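Local coordinates for ORF 37 (Human herpesvirus 8 type M, PDB 3FHD), which cleaves DNA as both an endonuclease and an exonuclease, processing branched or non-linear viral intermediates so that unit-length genomes can be packaged, at residues E206-T211 against C442-D447; K300-S305 against P456-V461. All coordinates share one frame; numbering follows the deposited sequence.

Contact 1. Residues E206-T211 against C442-D447; sequences EEVVKT and CTIGGD
Ile444 and Thr211 meet where a type II' beta turn, running from Ile444 to Asp447 at the head of a small two-stranded hairpin, leans on helix 203-217 of the PD-(D/E)XK nuclease fold. The methyl of Thr211 does most of the touching: CG2 comes to 3.9 Å from CB of Ile444 and also lies against CB and the carboxylate of Asp447, with OD2 of Asp447 3.8 Å from CG2 of Thr211. With OG1 at chi1 -51°, the methyl falls anti to the backbone N and is directed between the two turn residues. CD1 of Ile444 lies against CB and CG2 of Thr211, then reaches CG1 of Val208 at 4.1 Å, the isoleucine and valine side chains crossing at about a right angle. No hydrogen bond crosses, so the contact is van der Waals. Further out, Leu212, Thr215 and Leu216 of the same helix and Leu449, just past the second strand, enclose Ile444, while Val208 also rests on Val453 and Pro456. The other side of the helix belongs to the active site: Glu206 has been seen to bind magnesium in this protein, though here Asp243, Glu266 and Ile267 hold the ion instead, and Lys210 gives hydrogen bonds to the carbonyls of Asp243 and Leu225. Within the turn, Ile444 N donates to Asp447 O at 2.9 Å, and the return bond from Asp447 N to Ile444 O is weak at 3.2 Å.

Contact 2. Residues K300-S305 against P456-V461; sequences KDFFYS and PTLLIV
The last turn of helix 296-303 stands off from strand 455-464, the nearest CA atoms, those of Phe302 and Leu458, being 10.9 Å apart, so side chains alone bridge the gap. Phe302 and Leu458 reach out from opposite directions and meet through CE2 of the ring and CD2 of the leucine at 3.7 Å, an oblique approach. Both hold CG anti to the backbone N (chi1 174° for Phe302, -172° for Leu458), which points each toward the other segment. In the second pair CD1 of Ile460 comes to the edge of the Phe303 ring, near its plane, 3.6 Å from CZ of Phe303. All four side chains are buried, and together they form a small apolar layer. Just beyond them the helix finishes at Phe303, and the carbonyl O of Phe302 takes two bonds from Ser305, one from its N at 3.1 Å and one from OG at 2.7 Å, the hydroxyl lying in the carbonyl plane on a lone pair. On the strand, a classic beta bulge sets Thr457 and Leu458 together opposite Phe430 of strand 423-432. The layer packs helix 296-303 on a central strand of the mixed sheet; helix 282-292 adds Leu290 against Leu458 and Ile283 against Phe302, the ring of Tyr273 meets that of Phe302 while its OH bonds to Phe303 O, and helix 203-217 lies on the opposite face of the strand through Leu459 and Val461.

From the N terminus the chain first lays down helix 203-217, which carries 206-211, then passes through the metal-binding residues Asp243, Glu266 and Ile267 to helix 296-303 with 300-305. Much later, 442-447 returns to the first helix and closes contact 1, a loop of 230 residues; soon after, 456-461 closes contact 2 over 150 residues. The segments alternate, so the two loops cross. The centres of the two contacts are about 19 Å apart, yet they touch directly: CG1 of Val208 lies 3.5 Å from CG of Pro456, and Val209 packs on Leu459. Strand 455-464 lies between helices 203-217 and 296-303, and the hairpin joins it by way of helix 203-217.

Contact 1. Residues E206-T211 against C442-D447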
loop_
_atom_site.group_PDB
_atom_site.type_symbol
_atom_site.label_atom_id
_atom_site.label_comp_id
_atom_site.label_asym_id
_atom_site.label_seq_id
_atom_site.Cartn_x
_atom_site.Cartn_y
_atom_site.Cartn_z
ATOM N N GLU A 206 -10.051 -0.235 -9.415
ATOM C CA GLU A 206 -9.813 -0.134 -7.977
ATOM C C GLU A 206 -10.764 0.820 -7.292
ATOM O O GLU A 206 -11.254 0.512 -6.208
ATOM C CB GLU A 206 -8.347 0.173 -7.638
ATOM C CG GLU A 206 -7.502 -1.064 -7.889
ATOM C CD GLU A 206 -6.152 -1.038 -7.180
ATOM O OE1 GLU A 206 -5.953 -0.171 -6.285
ATOM O OE2 GLU A 206 -5.305 -1.907 -7.531
ATOM N N GLU A 207 -11.060 1.954 -7.937
ATOM C CA GLU A 207 -11.996 2.926 -7.372
ATOM C C GLU A 207 -13.402 2.349 -7.261
ATOM O O GLU A 207 -14.145 2.690 -6.322
ATOM C CB GLU A 207 -12.058 4.220 -8.209
ATOM C CG GLU A 207 -10.878 5.169 -8.027
ATOM C CD GLU A 207 -10.656 5.560 -6.577
ATOM O OE1 GLU A 207 -11.600 6.086 -5.927
ATOM O OE2 GLU A 207 -9.520 5.350 -6.096
ATOM N N VAL A 208 -13.775 1.492 -8.222
ATOM C CA VAL A 208 -15.084 0.857 -8.166
ATOM C C VAL A 208 -15.170 -0.059 -6.953
ATOM O O VAL A 208 -16.183 -0.042 -6.224
ATOM C CB VAL A 208 -15.441 0.098 -9.468
ATOM C CG1 VAL A 208 -16.627 -0.833 -9.237
ATOM C CG2 VAL A 208 -15.774 1.091 -10.567
ATOM N N VAL A 209 -14.124 -0.863 -6.732
ATOM C CA VAL A 209 -14.120 -1.720 -5.556
ATOM C C VAL A 209 -14.200 -0.907 -4.243
ATOM O O VAL A 209 -14.920 -1.312 -3.323
ATOM C CB VAL A 209 -12.932 -2.705 -5.517
ATOM C CG1 VAL A 209 -12.970 -3.564 -4.215
ATOM C CG2 VAL A 209 -12.940 -3.598 -6.770
ATOM N N LYS A 210 -13.477 0.211 -4.151
ATOM C CA LYS A 210 -13.589 1.093 -2.957
ATOM C C LYS A 210 -15.024 1.494 -2.713
ATOM O O LYS A 210 -15.500 1.428 -1.572
ATOM C CB LYS A 210 -12.785 2.391 -3.103
ATOM C CG LYS A 210 -11.318 2.215 -3.086
ATOM C CD LYS A 210 -10.557 3.522 -2.885
ATOM C CE LYS A 210 -9.142 3.302 -3.433
ATOM N NZ LYS A 210 -8.106 4.268 -2.989
ATOM N N THR A 211 -15.708 1.931 -3.774
ATOM C CA THR A 211 -17.145 2.283 -3.672
ATOM C C THR A 211 -18.030 1.144 -3.151
ATOM O O THR A 211 -18.939 1.384 -2.340
ATOM C CB THR A 211 -17.715 2.811 -4.997
ATOM O OG1 THR A 211 -16.862 3.851 -5.481
ATOM C CG2 THR A 211 -19.132 3.417 -4.781
ATOM N N CYS A 442 -24.905 3.466 -14.588
ATOM C CA CYS A 442 -24.982 2.484 -13.502
ATOM C C CYS A 442 -24.630 3.155 -12.174
ATOM O O CYS A 442 -23.933 4.175 -12.163
ATOM C CB CYS A 442 -24.057 1.295 -13.773
ATOM S SG CYS A 442 -24.542 0.294 -15.197
ATOM N N THR A 443 -25.121 2.613 -11.064
ATOM C CA THR A 443 -24.847 3.216 -9.754
ATOM C C THR A 443 -24.652 2.188 -8.654
ATOM O O THR A 443 -25.280 1.127 -8.668
ATOM C CB THR A 443 -25.975 4.188 -9.300
ATOM O OG1 THR A 443 -27.239 3.513 -9.324
ATOM C CG2 THR A 443 -26.028 5.451 -10.179
ATOM N N ILE A 444 -23.771 2.527 -7.710
ATOM C CA ILE A 444 -23.637 1.815 -6.430
ATOM C C ILE A 444 -24.044 2.812 -5.341
ATOM O O ILE A 444 -23.337 3.782 -5.098
ATOM C CB ILE A 444 -22.167 1.322 -6.161
ATOM C CG1 ILE A 444 -21.591 0.573 -7.366
ATOM C CG2 ILE A 444 -22.111 0.444 -4.896
ATOM C CD1 ILE A 444 -20.040 0.551 -7.404
ATOM N N GLY A 445 -25.195 2.593 -4.712
ATOM C CA GLY A 445 -25.788 3.605 -3.830
ATOM C C GLY A 445 -26.113 4.883 -4.595
ATOM O O GLY A 445 -26.783 4.852 -5.625
ATOM N N GLY A 446 -25.624 6.014 -4.101
ATOM C CA GLY A 446 -25.818 7.291 -4.788
ATOM C C GLY A 446 -24.870 7.402 -5.970
ATOM O O GLY A 446 -25.248 7.919 -7.033
ATOM N N ASP A 447 -23.666 6.849 -5.782
ATOM C CA ASP A 447 -22.509 7.021 -6.660
ATOM C C ASP A 447 -22.711 6.448 -8.059
ATOM O O ASP A 447 -23.016 5.266 -8.217
ATOM C CB ASP A 447 -21.274 6.352 -6.031
ATOM C CG ASP A 447 -21.001 6.814 -4.602
ATOM O OD1 ASP A 447 -21.944 6.861 -3.773
ATOM O OD2 ASP A 447 -19.821 7.117 -4.306
#

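Contact 2. Residues K300-S305 against P456-V461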
loop_
_atom_site.group_PDB
_atom_site.type_symbol
_atom_site.label_atom_id
_atom_site.label_comp_id
_atom_site.label_asym_id
_atom_site.label_seq_id
_atom_site.Cartn_x
_atom_site.Cartn_y
_atom_site.Cartn_z
ATOM N N LYS A 300 -16.243 -22.554 -8.181
ATOM C CA LYS A 300 -15.120 -23.357 -8.666
ATOM C C LYS A 300 -15.091 -23.381 -10.199
ATOM O O LYS A 300 -14.045 -23.128 -10.810
ATOM C CB LYS A 300 -15.175 -24.774 -8.070
ATOM C CG LYS A 300 -13.942 -25.621 -8.332
ATOM C CD LYS A 300 -14.073 -27.035 -7.747
ATOM C CE LYS A 300 -13.293 -28.025 -8.614
ATOM N NZ LYS A 300 -13.302 -29.434 -8.129
ATOM N N ASP A 301 -16.246 -23.647 -10.815
ATOM C CA ASP A 301 -16.361 -23.695 -12.267
ATOM C C ASP A 301 -16.018 -22.354 -12.915
ATOM O O ASP A 301 -15.428 -22.309 -14.014
ATOM C CB ASP A 301 -17.769 -24.158 -12.675
ATOM N N PHE A 302 -16.383 -21.263 -12.230
ATOM C CA PHE A 302 -16.022 -19.921 -12.657
ATOM C C PHE A 302 -14.500 -19.736 -12.582
ATOM O O PHE A 302 -13.865 -19.317 -13.555
ATOM C CB PHE A 302 -16.766 -18.869 -11.819
ATOM C CG PHE A 302 -16.339 -17.454 -12.104
ATOM C CD1 PHE A 302 -16.752 -16.808 -13.273
ATOM C CD2 PHE A 302 -15.534 -16.769 -11.202
ATOM C CE1 PHE A 302 -16.353 -15.496 -13.545
ATOM C CE2 PHE A 302 -15.113 -15.456 -11.466
ATOM C CZ PHE A 302 -15.538 -14.824 -12.647
ATOM N N PHE A 303 -13.902 -20.087 -11.447
ATOM C CA PHE A 303 -12.451 -19.970 -11.317
ATOM C C PHE A 303 -11.694 -20.743 -12.393
ATOM O O PHE A 303 -10.746 -20.217 -12.998
ATOM C CB PHE A 303 -11.973 -20.378 -9.917
ATOM C CG PHE A 303 -12.053 -19.265 -8.908
ATOM C CD1 PHE A 303 -11.426 -18.045 -9.147
ATOM C CD2 PHE A 303 -12.745 -19.433 -7.715
ATOM C CE1 PHE A 303 -11.483 -17.013 -8.214
ATOM C CE2 PHE A 303 -12.812 -18.410 -6.789
ATOM C CZ PHE A 303 -12.182 -17.193 -7.042
ATOM N N TYR A 304 -12.136 -21.969 -12.650
ATOM C CA TYR A 304 -11.478 -22.833 -13.622
ATOM C C TYR A 304 -12.087 -22.731 -15.017
ATOM O O TYR A 304 -12.092 -23.715 -15.757
ATOM C CB TYR A 304 -11.448 -24.301 -13.138
ATOM C CG TYR A 304 -10.769 -24.509 -11.779
ATOM C CD1 TYR A 304 -9.670 -23.739 -11.387
ATOM C CD2 TYR A 304 -11.231 -25.476 -10.895
ATOM C CE1 TYR A 304 -9.053 -23.933 -10.140
ATOM C CE2 TYR A 304 -10.624 -25.686 -9.660
ATOM C CZ TYR A 304 -9.538 -24.919 -9.283
ATOM O OH TYR A 304 -8.938 -25.139 -8.048
ATOM N N SER A 305 -12.601 -21.553 -15.378
ATOM C CA SER A 305 -13.056 -21.308 -16.750
ATOM C C SER A 305 -11.946 -20.655 -17.596
ATOM O O SER A 305 -12.130 -20.394 -18.788
ATOM C CB SER A 305 -14.346 -20.480 -16.754
ATOM O OG SER A 305 -14.125 -19.183 -16.217
ATOM N N PRO A 456 -18.683 -4.128 -12.261
ATOM C CA PRO A 456 -18.357 -5.147 -11.251
ATOM C C PRO A 456 -19.427 -6.233 -11.139
ATOM O O PRO A 456 -20.639 -5.942 -11.134
ATOM C CB PRO A 456 -18.233 -4.358 -9.950
ATOM C CG PRO A 456 -19.054 -3.119 -10.166
ATOM C CD PRO A 456 -19.034 -2.830 -11.649
ATOM N N THR A 457 -18.962 -7.474 -11.048
ATOM C CA THR A 457 -19.833 -8.638 -11.004
ATOM C C THR A 457 -19.714 -9.416 -9.694
ATOM O O THR A 457 -20.690 -10.006 -9.229
ATOM C CB THR A 457 -19.521 -9.632 -12.159
ATOM O OG1 THR A 457 -18.151 -10.037 -12.048
ATOM C CG2 THR A 457 -19.762 -8.992 -13.534
ATOM N N LEU A 458 -18.516 -9.424 -9.115
ATOM C CA LEU A 458 -18.207 -10.301 -7.999
ATOM C C LEU A 458 -17.152 -9.659 -7.123
ATOM O O LEU A 458 -16.201 -9.053 -7.633
ATOM C CB LEU A 458 -17.679 -11.619 -8.549
ATOM C CG LEU A 458 -17.427 -12.847 -7.670
ATOM C CD1 LEU A 458 -18.752 -13.489 -7.237
ATOM C CD2 LEU A 458 -16.579 -13.854 -8.489
ATOM N N LEU A 459 -17.331 -9.805 -5.811
ATOM C CA LEU A 459 -16.385 -9.322 -4.804
ATOM C C LEU A 459 -16.043 -10.461 -3.843
ATOM O O LEU A 459 -16.926 -11.123 -3.299
ATOM C CB LEU A 459 -16.960 -8.109 -4.053
ATOM C CG LEU A 459 -16.071 -7.423 -2.990
ATOM C CD1 LEU A 459 -14.890 -6.721 -3.606
ATOM C CD2 LEU A 459 -16.880 -6.453 -2.128
ATOM N N ILE A 460 -14.756 -10.718 -3.655
ATOM C CA ILE A 460 -14.324 -11.690 -2.658
ATOM C C ILE A 460 -13.490 -10.959 -1.590
ATOM O O ILE A 460 -12.591 -10.205 -1.940
ATOM C CB ILE A 460 -13.503 -12.800 -3.310
ATOM C CG1 ILE A 460 -14.351 -13.495 -4.415
ATOM C CG2 ILE A 460 -13.007 -13.788 -2.250
ATOM C CD1 ILE A 460 -13.735 -14.762 -4.961
ATOM N N VAL A 461 -13.814 -11.182 -0.318
ATOM C CA VAL A 461 -13.074 -10.581 0.784
ATOM C C VAL A 461 -12.431 -11.721 1.558
ATOM O O VAL A 461 -13.122 -12.626 2.046
ATOM C CB VAL A 461 -13.972 -9.683 1.691
ATOM C CG1 VAL A 461 -13.172 -9.125 2.884
ATOM C CG2 VAL A 461 -14.584 -8.517 0.886
#